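Local coordinates for coenzyme A transferase (Yersinia pestis, PDB 3S8D), which binds coenzyme A and probably transfers it between acyl-CoA thioesters and carboxylates such as acetate, at residues D60-G65 with Y88-R93; L231-A236 with N329-S334. All coordinates share one frame; numbering follows the deposited sequence.

Interaction 1 of 2, residues D60-G65 with Y88-R93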
ATOM      1  N   ASP A  60      -7.307 -32.837 -21.787  1.00 49.63           N
ATOM      2  CA  ASP A  60      -7.478 -33.774 -22.882  1.00 51.12           C
ATOM      3  C   ASP A  60      -8.541 -33.288 -23.871  1.00 53.06           C
ATOM      4  O   ASP A  60      -8.413 -33.481 -25.086  1.00 53.45           O
ATOM      5  CB  ASP A  60      -7.794 -35.155 -22.319  1.00 49.07           C
ATOM      6  CG  ASP A  60      -6.727 -35.626 -21.335  1.00 56.09           C
ATOM      7  OD1 ASP A  60      -5.804 -34.829 -21.040  1.00 55.52           O
ATOM      8  OD2 ASP A  60      -6.815 -36.777 -20.846  1.00 60.89           O
ATOM      9  N   ARG A  61      -9.572 -32.630 -23.360  1.00 49.93           N
ATOM     10  CA  ARG A  61     -10.536 -31.988 -24.240  1.00 49.46           C
ATOM     11  C   ARG A  61      -9.836 -30.950 -25.110  1.00 53.20           C
ATOM     12  O   ARG A  61     -10.184 -30.761 -26.272  1.00 56.39           O
ATOM     13  CB  ARG A  61     -11.662 -31.347 -23.432  1.00 51.48           C
ATOM     14  CG  ARG A  61     -12.436 -30.314 -24.209  1.00 54.43           C
ATOM     15  CD  ARG A  61     -13.877 -30.230 -23.750  1.00 52.91           C
ATOM     16  NE  ARG A  61     -14.678 -29.504 -24.730  1.00 53.40           N
ATOM     17  CZ  ARG A  61     -15.398 -28.420 -24.460  1.00 57.39           C
ATOM     18  NH1 ARG A  61     -15.438 -27.930 -23.223  1.00 53.83           N
ATOM     19  NH2 ARG A  61     -16.095 -27.826 -25.426  1.00 60.07           N
ATOM     20  N   ALA A  62      -8.832 -30.286 -24.545  1.00 49.74           N
ATOM     21  CA  ALA A  62      -8.062 -29.292 -25.277  1.00 50.61           C
ATOM     22  C   ALA A  62      -7.124 -29.974 -26.270  1.00 55.02           C
ATOM     23  O   ALA A  62      -6.947 -29.529 -27.410  1.00 53.33           O
ATOM     24  CB  ALA A  62      -7.254 -28.441 -24.308  1.00 49.81           C
ATOM     25  N   THR A  63      -6.500 -31.044 -25.797  1.00 50.55           N
ATOM     26  CA  THR A  63      -5.555 -31.811 -26.576  1.00 48.53           C
ATOM     27  C   THR A  63      -6.240 -32.259 -27.860  1.00 53.67           C
ATOM     28  O   THR A  63      -5.647 -32.196 -28.938  1.00 53.15           O
ATOM     29  CB  THR A  63      -5.072 -33.030 -25.772  1.00 51.92           C
ATOM     30  OG1 THR A  63      -4.273 -32.589 -24.665  1.00 51.22           O
ATOM     31  CG2 THR A  63      -4.251 -33.974 -26.639  1.00 58.21           C
ATOM     32  N   ARG A  64      -7.495 -32.695 -27.741  1.00 54.31           N
ATOM     33  CA  ARG A  64      -8.272 -33.120 -28.898  1.00 54.95           C
ATOM     34  C   ARG A  64      -8.626 -31.953 -29.808  1.00 55.31           C
ATOM     35  O   ARG A  64      -9.268 -32.155 -30.853  1.00 57.97           O
ATOM     36  CB  ARG A  64      -9.565 -33.813 -28.464  1.00 55.49           C
ATOM     37  CG  ARG A  64      -9.368 -35.115 -27.694  1.00 57.05           C
ATOM     38  CD  ARG A  64     -10.648 -35.990 -27.683  1.00 58.73           C
ATOM     39  NE  ARG A  64     -11.710 -35.498 -26.806  1.00 54.17           N
ATOM     40  CZ  ARG A  64     -12.765 -34.803 -27.235  1.00 59.49           C
ATOM     41  NH1 ARG A  64     -12.893 -34.512 -28.523  1.00 58.57           N
ATOM     42  NH2 ARG A  64     -13.701 -34.390 -26.383  1.00 60.24           N
ATOM     43  N   GLY A  65      -8.203 -30.742 -29.443  1.00 53.60           N
ATOM     44  CA  GLY A  65      -8.602 -29.568 -30.205  1.00 56.47           C
ATOM     45  C   GLY A  65     -10.116 -29.435 -30.183  1.00 57.23           C
ATOM     46  O   GLY A  65     -10.747 -29.119 -31.196  1.00 58.87           O
ATOM     47  N   TYR A  88       2.742 -26.876 -21.777  1.00 49.25           N
ATOM     48  CA  TYR A  88       3.148 -25.967 -22.847  1.00 54.06           C
ATOM     49  C   TYR A  88       2.436 -26.214 -24.191  1.00 52.29           C
ATOM     50  O   TYR A  88       2.098 -25.260 -24.902  1.00 51.41           O
ATOM     51  CB  TYR A  88       4.669 -26.019 -23.030  1.00 57.74           C
ATOM     52  CG  TYR A  88       5.187 -24.974 -23.987  1.00 60.30           C
ATOM     53  CD1 TYR A  88       5.361 -23.655 -23.575  1.00 59.98           C
ATOM     54  CD2 TYR A  88       5.496 -25.298 -25.306  1.00 60.77           C
ATOM     55  CE1 TYR A  88       5.826 -22.687 -24.449  1.00 62.28           C
ATOM     56  CE2 TYR A  88       5.963 -24.337 -26.187  1.00 60.80           C
ATOM     57  CZ  TYR A  88       6.124 -23.034 -25.755  1.00 63.38           C
ATOM     58  OH  TYR A  88       6.590 -22.075 -26.627  1.00 66.84           O
ATOM     59  N   GLU A  89       2.210 -27.486 -24.525  1.00 51.82           N
ATOM     60  CA  GLU A  89       1.604 -27.873 -25.806  1.00 53.97           C
ATOM     61  C   GLU A  89       0.176 -27.357 -25.959  1.00 51.67           C
ATOM     62  O   GLU A  89      -0.289 -27.107 -27.078  1.00 48.03           O
ATOM     63  CB  GLU A  89       1.612 -29.400 -25.985  1.00 54.95           C
ATOM     64  CG  GLU A  89       2.978 -30.070 -25.782  1.00 59.35           C
ATOM     65  CD  GLU A  89       3.292 -30.375 -24.312  1.00 62.57           C
ATOM     66  OE1 GLU A  89       3.272 -31.569 -23.931  1.00 67.31           O
ATOM     67  OE2 GLU A  89       3.570 -29.428 -23.535  1.00 58.12           O
ATOM     68  N   LEU A  90      -0.509 -27.203 -24.825  1.00 50.81           N
ATOM     69  CA  LEU A  90      -1.905 -26.771 -24.790  1.00 47.06           C
ATOM     70  C   LEU A  90      -2.029 -25.247 -24.826  1.00 47.62           C
ATOM     71  O   LEU A  90      -3.118 -24.703 -25.022  1.00 46.12           O
ATOM     72  CB  LEU A  90      -2.584 -27.329 -23.537  1.00 48.64           C
ATOM     73  CG  LEU A  90      -3.173 -28.736 -23.673  1.00 52.50           C
ATOM     74  CD1 LEU A  90      -2.298 -29.594 -24.587  1.00 53.78           C
ATOM     75  CD2 LEU A  90      -3.410 -29.430 -22.318  1.00 47.11           C
ATOM     76  N   ASN A  91      -0.897 -24.576 -24.633  1.00 48.91           N
ATOM     77  CA  ASN A  91      -0.838 -23.122 -24.516  1.00 48.10           C
ATOM     78  C   ASN A  91      -1.695 -22.335 -25.507  1.00 47.72           C
ATOM     79  O   ASN A  91      -2.336 -21.354 -25.132  1.00 48.03           O
ATOM     80  CB  ASN A  91       0.614 -22.647 -24.601  1.00 48.08           C
ATOM     81  CG  ASN A  91       0.851 -21.363 -23.833  1.00 52.29           C
ATOM     82  OD1 ASN A  91       0.431 -20.288 -24.257  1.00 50.53           O
ATOM     83  ND2 ASN A  91       1.528 -21.470 -22.696  1.00 54.12           N
ATOM     84  N   ASN A  92      -1.697 -22.753 -26.768  1.00 50.18           N
ATOM     85  CA  ASN A  92      -2.412 -22.012 -27.802  1.00 49.08           C
ATOM     86  C   ASN A  92      -3.941 -22.091 -27.682  1.00 48.68           C
ATOM     87  O   ASN A  92      -4.655 -21.363 -28.384  1.00 45.82           O
ATOM     88  CB  ASN A  92      -1.963 -22.476 -29.198  1.00 56.54           C
ATOM     89  CG  ASN A  92      -1.795 -24.016 -29.308  1.00 56.28           C
ATOM     90  OD1 ASN A  92      -2.146 -24.781 -28.395  1.00 51.43           O
ATOM     91  ND2 ASN A  92      -1.258 -24.463 -30.448  1.00 60.99           N
ATOM     92  N   ARG A  93      -4.427 -22.980 -26.802  1.00 50.16           N
ATOM     93  CA  ARG A  93      -5.861 -23.262 -26.637  1.00 47.85           C
ATOM     94  C   ARG A  93      -6.334 -22.940 -25.221  1.00 45.26           C
ATOM     95  O   ARG A  93      -7.483 -22.547 -24.996  1.00 43.20           O
ATOM     96  CB  ARG A  93      -6.154 -24.741 -26.922  1.00 47.35           C
ATOM     97  CG  ARG A  93      -5.478 -25.293 -28.172  1.00 57.53           C
ATOM     98  CD  ARG A  93      -5.866 -26.743 -28.433  1.00 59.05           C
ATOM     99  NE  ARG A  93      -6.079 -26.996 -29.857  1.00 63.95           N
ATOM    100  CZ  ARG A  93      -7.140 -26.560 -30.539  1.00 65.35           C
ATOM    101  NH1 ARG A  93      -8.085 -25.841 -29.934  1.00 58.33           N
ATOM    102  NH2 ARG A  93      -7.260 -26.837 -31.833  1.00 66.64           N
TER
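R93 lays one face of its guanidinium group over G65, whose CA stands 3.3 Å above the plane and over its centre; the nearest atom pair is G65 CA with R93 CZ at 3.4 Å. G65 has no side chain, so the flat cation can rest directly on the backbone where helix 52-63 ends. Further back along the same arginine, R93 CD approaches A62 O to 3.2 Å. That carbonyl already accepts a bond from G65 N at 2.7 Å, part of the Schellman motif that closes the helix through the positive phi of G65. The bend at chi3 (140°) turns the guanidinium onto the glycine after CD has passed the carbonyl.

The leucine side of the contact lies beside it. A62 CB sits 4.1 Å from L90 CG, and both residues are buried. T63 passes L90 obliquely, its OG1 lying 3.6 Å from L90 CD1. With OG1 placed beside the backbone N (chi1 -68°), the hydroxyl also reaches one turn back to bond A59 O, so the same OG1 that is satisfied within the helix also lies against the leucine methyls.

Outside this shell, R93 NH1 makes a weak hydrogen bond to I67 O, and the R93 backbone pairs with L70, at the threshold of strands 94-98 and 70-74. No hydrogen bond or salt bridge joins the two segments themselves. Their contact therefore rests on van der Waals packing, to which the positive charge of R93, set against the carbonyl-rich end of a helix, would add a favourable electrostatic term.

Interaction 2 of 2, residues L231-A236 with N329-S334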
ATOM      1  N   LEU A 231      11.164 -10.984  19.521  1.00 43.25           N
ATOM      2  CA  LEU A 231      10.355  -9.929  18.936  1.00 39.58           C
ATOM      3  C   LEU A 231       8.882 -10.281  18.994  1.00 38.62           C
ATOM      4  O   LEU A 231       8.040  -9.463  18.649  1.00 37.72           O
ATOM      5  CB  LEU A 231      10.772  -9.683  17.492  1.00 38.33           C
ATOM      6  CG  LEU A 231      12.156  -9.055  17.442  1.00 36.49           C
ATOM      7  CD1 LEU A 231      12.572  -8.836  16.009  1.00 32.08           C
ATOM      8  CD2 LEU A 231      12.147  -7.752  18.235  1.00 33.92           C
ATOM      9  N   VAL A 232       8.579 -11.501  19.422  1.00 38.19           N
ATOM     10  CA  VAL A 232       7.193 -11.938  19.566  1.00 40.75           C
ATOM     11  C   VAL A 232       6.641 -11.663  20.971  1.00 37.85           C
ATOM     12  O   VAL A 232       7.017 -12.334  21.937  1.00 40.10           O
ATOM     13  CB  VAL A 232       7.040 -13.436  19.260  1.00 42.47           C
ATOM     14  CG1 VAL A 232       5.563 -13.832  19.303  1.00 36.91           C
ATOM     15  CG2 VAL A 232       7.658 -13.765  17.916  1.00 39.46           C
ATOM     16  N   PRO A 233       5.736 -10.675  21.082  1.00 38.75           N
ATOM     17  CA  PRO A 233       5.156 -10.290  22.377  1.00 41.67           C
ATOM     18  C   PRO A 233       4.222 -11.346  22.997  1.00 42.95           C
ATOM     19  O   PRO A 233       3.916 -12.394  22.401  1.00 42.67           O
ATOM     20  CB  PRO A 233       4.357  -9.015  22.039  1.00 40.03           C
ATOM     21  CG  PRO A 233       4.052  -9.133  20.550  1.00 36.71           C
ATOM     22  CD  PRO A 233       5.269  -9.814  19.974  1.00 38.00           C
ATOM     23  N   ASP A 234       3.783 -11.059  24.218  1.00 44.18           N
ATOM     24  CA  ASP A 234       2.740 -11.847  24.857  1.00 45.59           C
ATOM     25  C   ASP A 234       1.454 -11.756  24.040  1.00 41.94           C
ATOM     26  O   ASP A 234       1.119 -10.694  23.500  1.00 41.38           O
ATOM     27  CB  ASP A 234       2.494 -11.347  26.285  1.00 52.82           C
ATOM     28  CG  ASP A 234       3.643 -11.681  27.236  1.00 61.25           C
ATOM     29  OD1 ASP A 234       4.486 -12.536  26.869  1.00 62.06           O
ATOM     30  OD2 ASP A 234       3.689 -11.106  28.352  1.00 59.48           O
ATOM     31  N   GLY A 235       0.741 -12.874  23.939  1.00 39.95           N
ATOM     32  CA  GLY A 235      -0.519 -12.908  23.219  1.00 38.02           C
ATOM     33  C   GLY A 235      -0.444 -12.463  21.763  1.00 34.42           C
ATOM     34  O   GLY A 235      -1.442 -11.996  21.204  1.00 34.47           O
ATOM     35  N   ALA A 236       0.726 -12.594  21.142  1.00 29.67           N
ATOM     36  CA  ALA A 236       0.866 -12.221  19.735  1.00 30.78           C
ATOM     37  C   ALA A 236      -0.160 -12.923  18.827  1.00 27.71           C
ATOM     38  O   ALA A 236      -0.519 -14.093  19.032  1.00 27.86           O
ATOM     39  CB  ALA A 236       2.294 -12.497  19.240  1.00 29.61           C
ATOM     40  N   ASN A 329      -6.531  -6.689  15.461  1.00 26.84           N
ATOM     41  CA  ASN A 329      -5.963  -7.552  16.497  1.00 27.44           C
ATOM     42  C   ASN A 329      -4.720  -6.933  17.082  1.00 25.49           C
ATOM     43  O   ASN A 329      -3.825  -6.512  16.355  1.00 25.93           O
ATOM     44  CB  ASN A 329      -5.665  -8.965  15.965  1.00 25.30           C
ATOM     45  CG  ASN A 329      -6.927  -9.760  15.717  1.00 24.87           C
ATOM     46  OD1 ASN A 329      -7.881  -9.662  16.498  1.00 25.80           O
ATOM     47  ND2 ASN A 329      -6.958 -10.535  14.626  1.00 22.30           N
ATOM     48  N   ASP A 330      -4.667  -6.872  18.404  1.00 23.96           N
ATOM     49  CA  ASP A 330      -3.520  -6.290  19.057  1.00 25.72           C
ATOM     50  C   ASP A 330      -2.300  -7.213  18.941  1.00 26.56           C
ATOM     51  O   ASP A 330      -2.440  -8.429  18.790  1.00 22.12           O
ATOM     52  CB  ASP A 330      -3.859  -5.972  20.511  1.00 29.18           C
ATOM     53  CG  ASP A 330      -4.989  -4.948  20.626  1.00 37.07           C
ATOM     54  OD1 ASP A 330      -5.265  -4.250  19.619  1.00 32.64           O
ATOM     55  OD2 ASP A 330      -5.600  -4.838  21.718  1.00 46.39           O
ATOM     56  N   ASN A 331      -1.108  -6.620  18.968  1.00 25.84           N
ATOM     57  CA  ASN A 331       0.129  -7.393  18.972  1.00 25.39           C
ATOM     58  C   ASN A 331       0.286  -8.345  17.792  1.00 25.78           C
ATOM     59  O   ASN A 331       0.917  -9.403  17.913  1.00 25.57           O
ATOM     60  CB  ASN A 331       0.232  -8.172  20.278  1.00 27.42           C
ATOM     61  CG  ASN A 331       0.161  -7.271  21.484  1.00 27.95           C
ATOM     62  OD1 ASN A 331       0.920  -6.308  21.596  1.00 31.24           O
ATOM     63  ND2 ASN A 331      -0.756  -7.567  22.385  1.00 25.85           N
ATOM     64  N   VAL A 332      -0.306  -7.984  16.657  1.00 23.88           N
ATOM     65  CA  VAL A 332      -0.065  -8.730  15.429  1.00 21.46           C
ATOM     66  C   VAL A 332       1.437  -8.948  15.230  1.00 24.44           C
ATOM     67  O   VAL A 332       2.227  -7.994  15.343  1.00 24.16           O
ATOM     68  CB  VAL A 332      -0.636  -7.989  14.229  1.00 19.30           C
ATOM     69  CG1 VAL A 332      -0.110  -8.572  12.913  1.00 20.00           C
ATOM     70  CG2 VAL A 332      -2.178  -8.037  14.281  1.00 21.64           C
ATOM     71  N   VAL A 333       1.842 -10.192  14.956  1.00 21.68           N
ATOM     72  CA  VAL A 333       3.200 -10.412  14.467  1.00 24.73           C
ATOM     73  C   VAL A 333       3.218 -11.037  13.067  1.00 25.08           C
ATOM     74  O   VAL A 333       2.695 -12.122  12.848  1.00 24.43           O
ATOM     75  CB  VAL A 333       4.070 -11.214  15.440  1.00 26.82           C
ATOM     76  CG1 VAL A 333       5.463 -11.390  14.850  1.00 26.83           C
ATOM     77  CG2 VAL A 333       4.163 -10.478  16.779  1.00 28.31           C
ATOM     78  N   SER A 334       3.823 -10.331  12.120  1.00 23.74           N
ATOM     79  CA  SER A 334       3.896 -10.814  10.748  1.00 26.00           C
ATOM     80  C   SER A 334       5.353 -11.154  10.432  1.00 29.89           C
ATOM     81  O   SER A 334       6.251 -10.298  10.567  1.00 29.48           O
ATOM     82  CB  SER A 334       3.344  -9.759   9.777  1.00 24.70           C
ATOM     83  OG  SER A 334       3.861  -9.932   8.466  1.00 26.15           O
TER
HETATM   84  O   HOH W   1      -2.716  -9.648  22.447  1.00 28.78           O
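The carboxamide of N331 is the flat group here, and P233 touches its residue at the root of the amide, P233 CG lying 3.9 Å from N331 CB; the two side chains run past one another in opposing senses. At the amide nitrogen, N331 ND2 donates to one water (2.9 Å), which in turn donates to G235 O (2.9 Å), bridging the segments where no direct hydrogen bond forms. D234 O stands farther from N331 ND2, at 3.8 Å.

P233 CD, at the neighbouring corner of the ring, presses on V333 CG2 at 3.4 Å. The same methyl touches A236 CB at 3.7 Å. It is set beside the backbone N because CG1 takes the position opposite that nitrogen (chi1 -180°). A236 CA donates a CA-H...O contact to N331 O at 3.4 Å, bent to 136° at the hydrogen.

Two type II beta turns, P233 to A236 and N329 to V332, shape the pair, with G235 and N331 adopting positive phi. Backbone bonds of N331 and V333 to C237 then start the pairing of strands 237-240 and 332-337. The contact thus marks the N-terminal ends of two adjacent parallel strands in a mixed sheet, consistent with the Rossmann-like alpha/beta fold of the family.

How the interactions relate
Interactions 1 and 2 do not touch: their centres are 49 Å apart, their nearest atoms about 33 Å, and they lie on opposite sides of the chain's centre. Along the sequence they are in series, and each lies beside a different sheet, the parallel one for interaction 1 and the mixed one for interaction 2. R93 directly precedes strand 94-98, and A236 strand 237-240. CoA-binding residues follow those same strands, A103 and R106 after the first, V242 and A244 after the second. Both contacts are away from the residues that bind CoA: interaction 1 joins a helix end to the loop leading into strand 94-98, whereas interaction 2 joins the start of one strand to the loop leading into its neighbour.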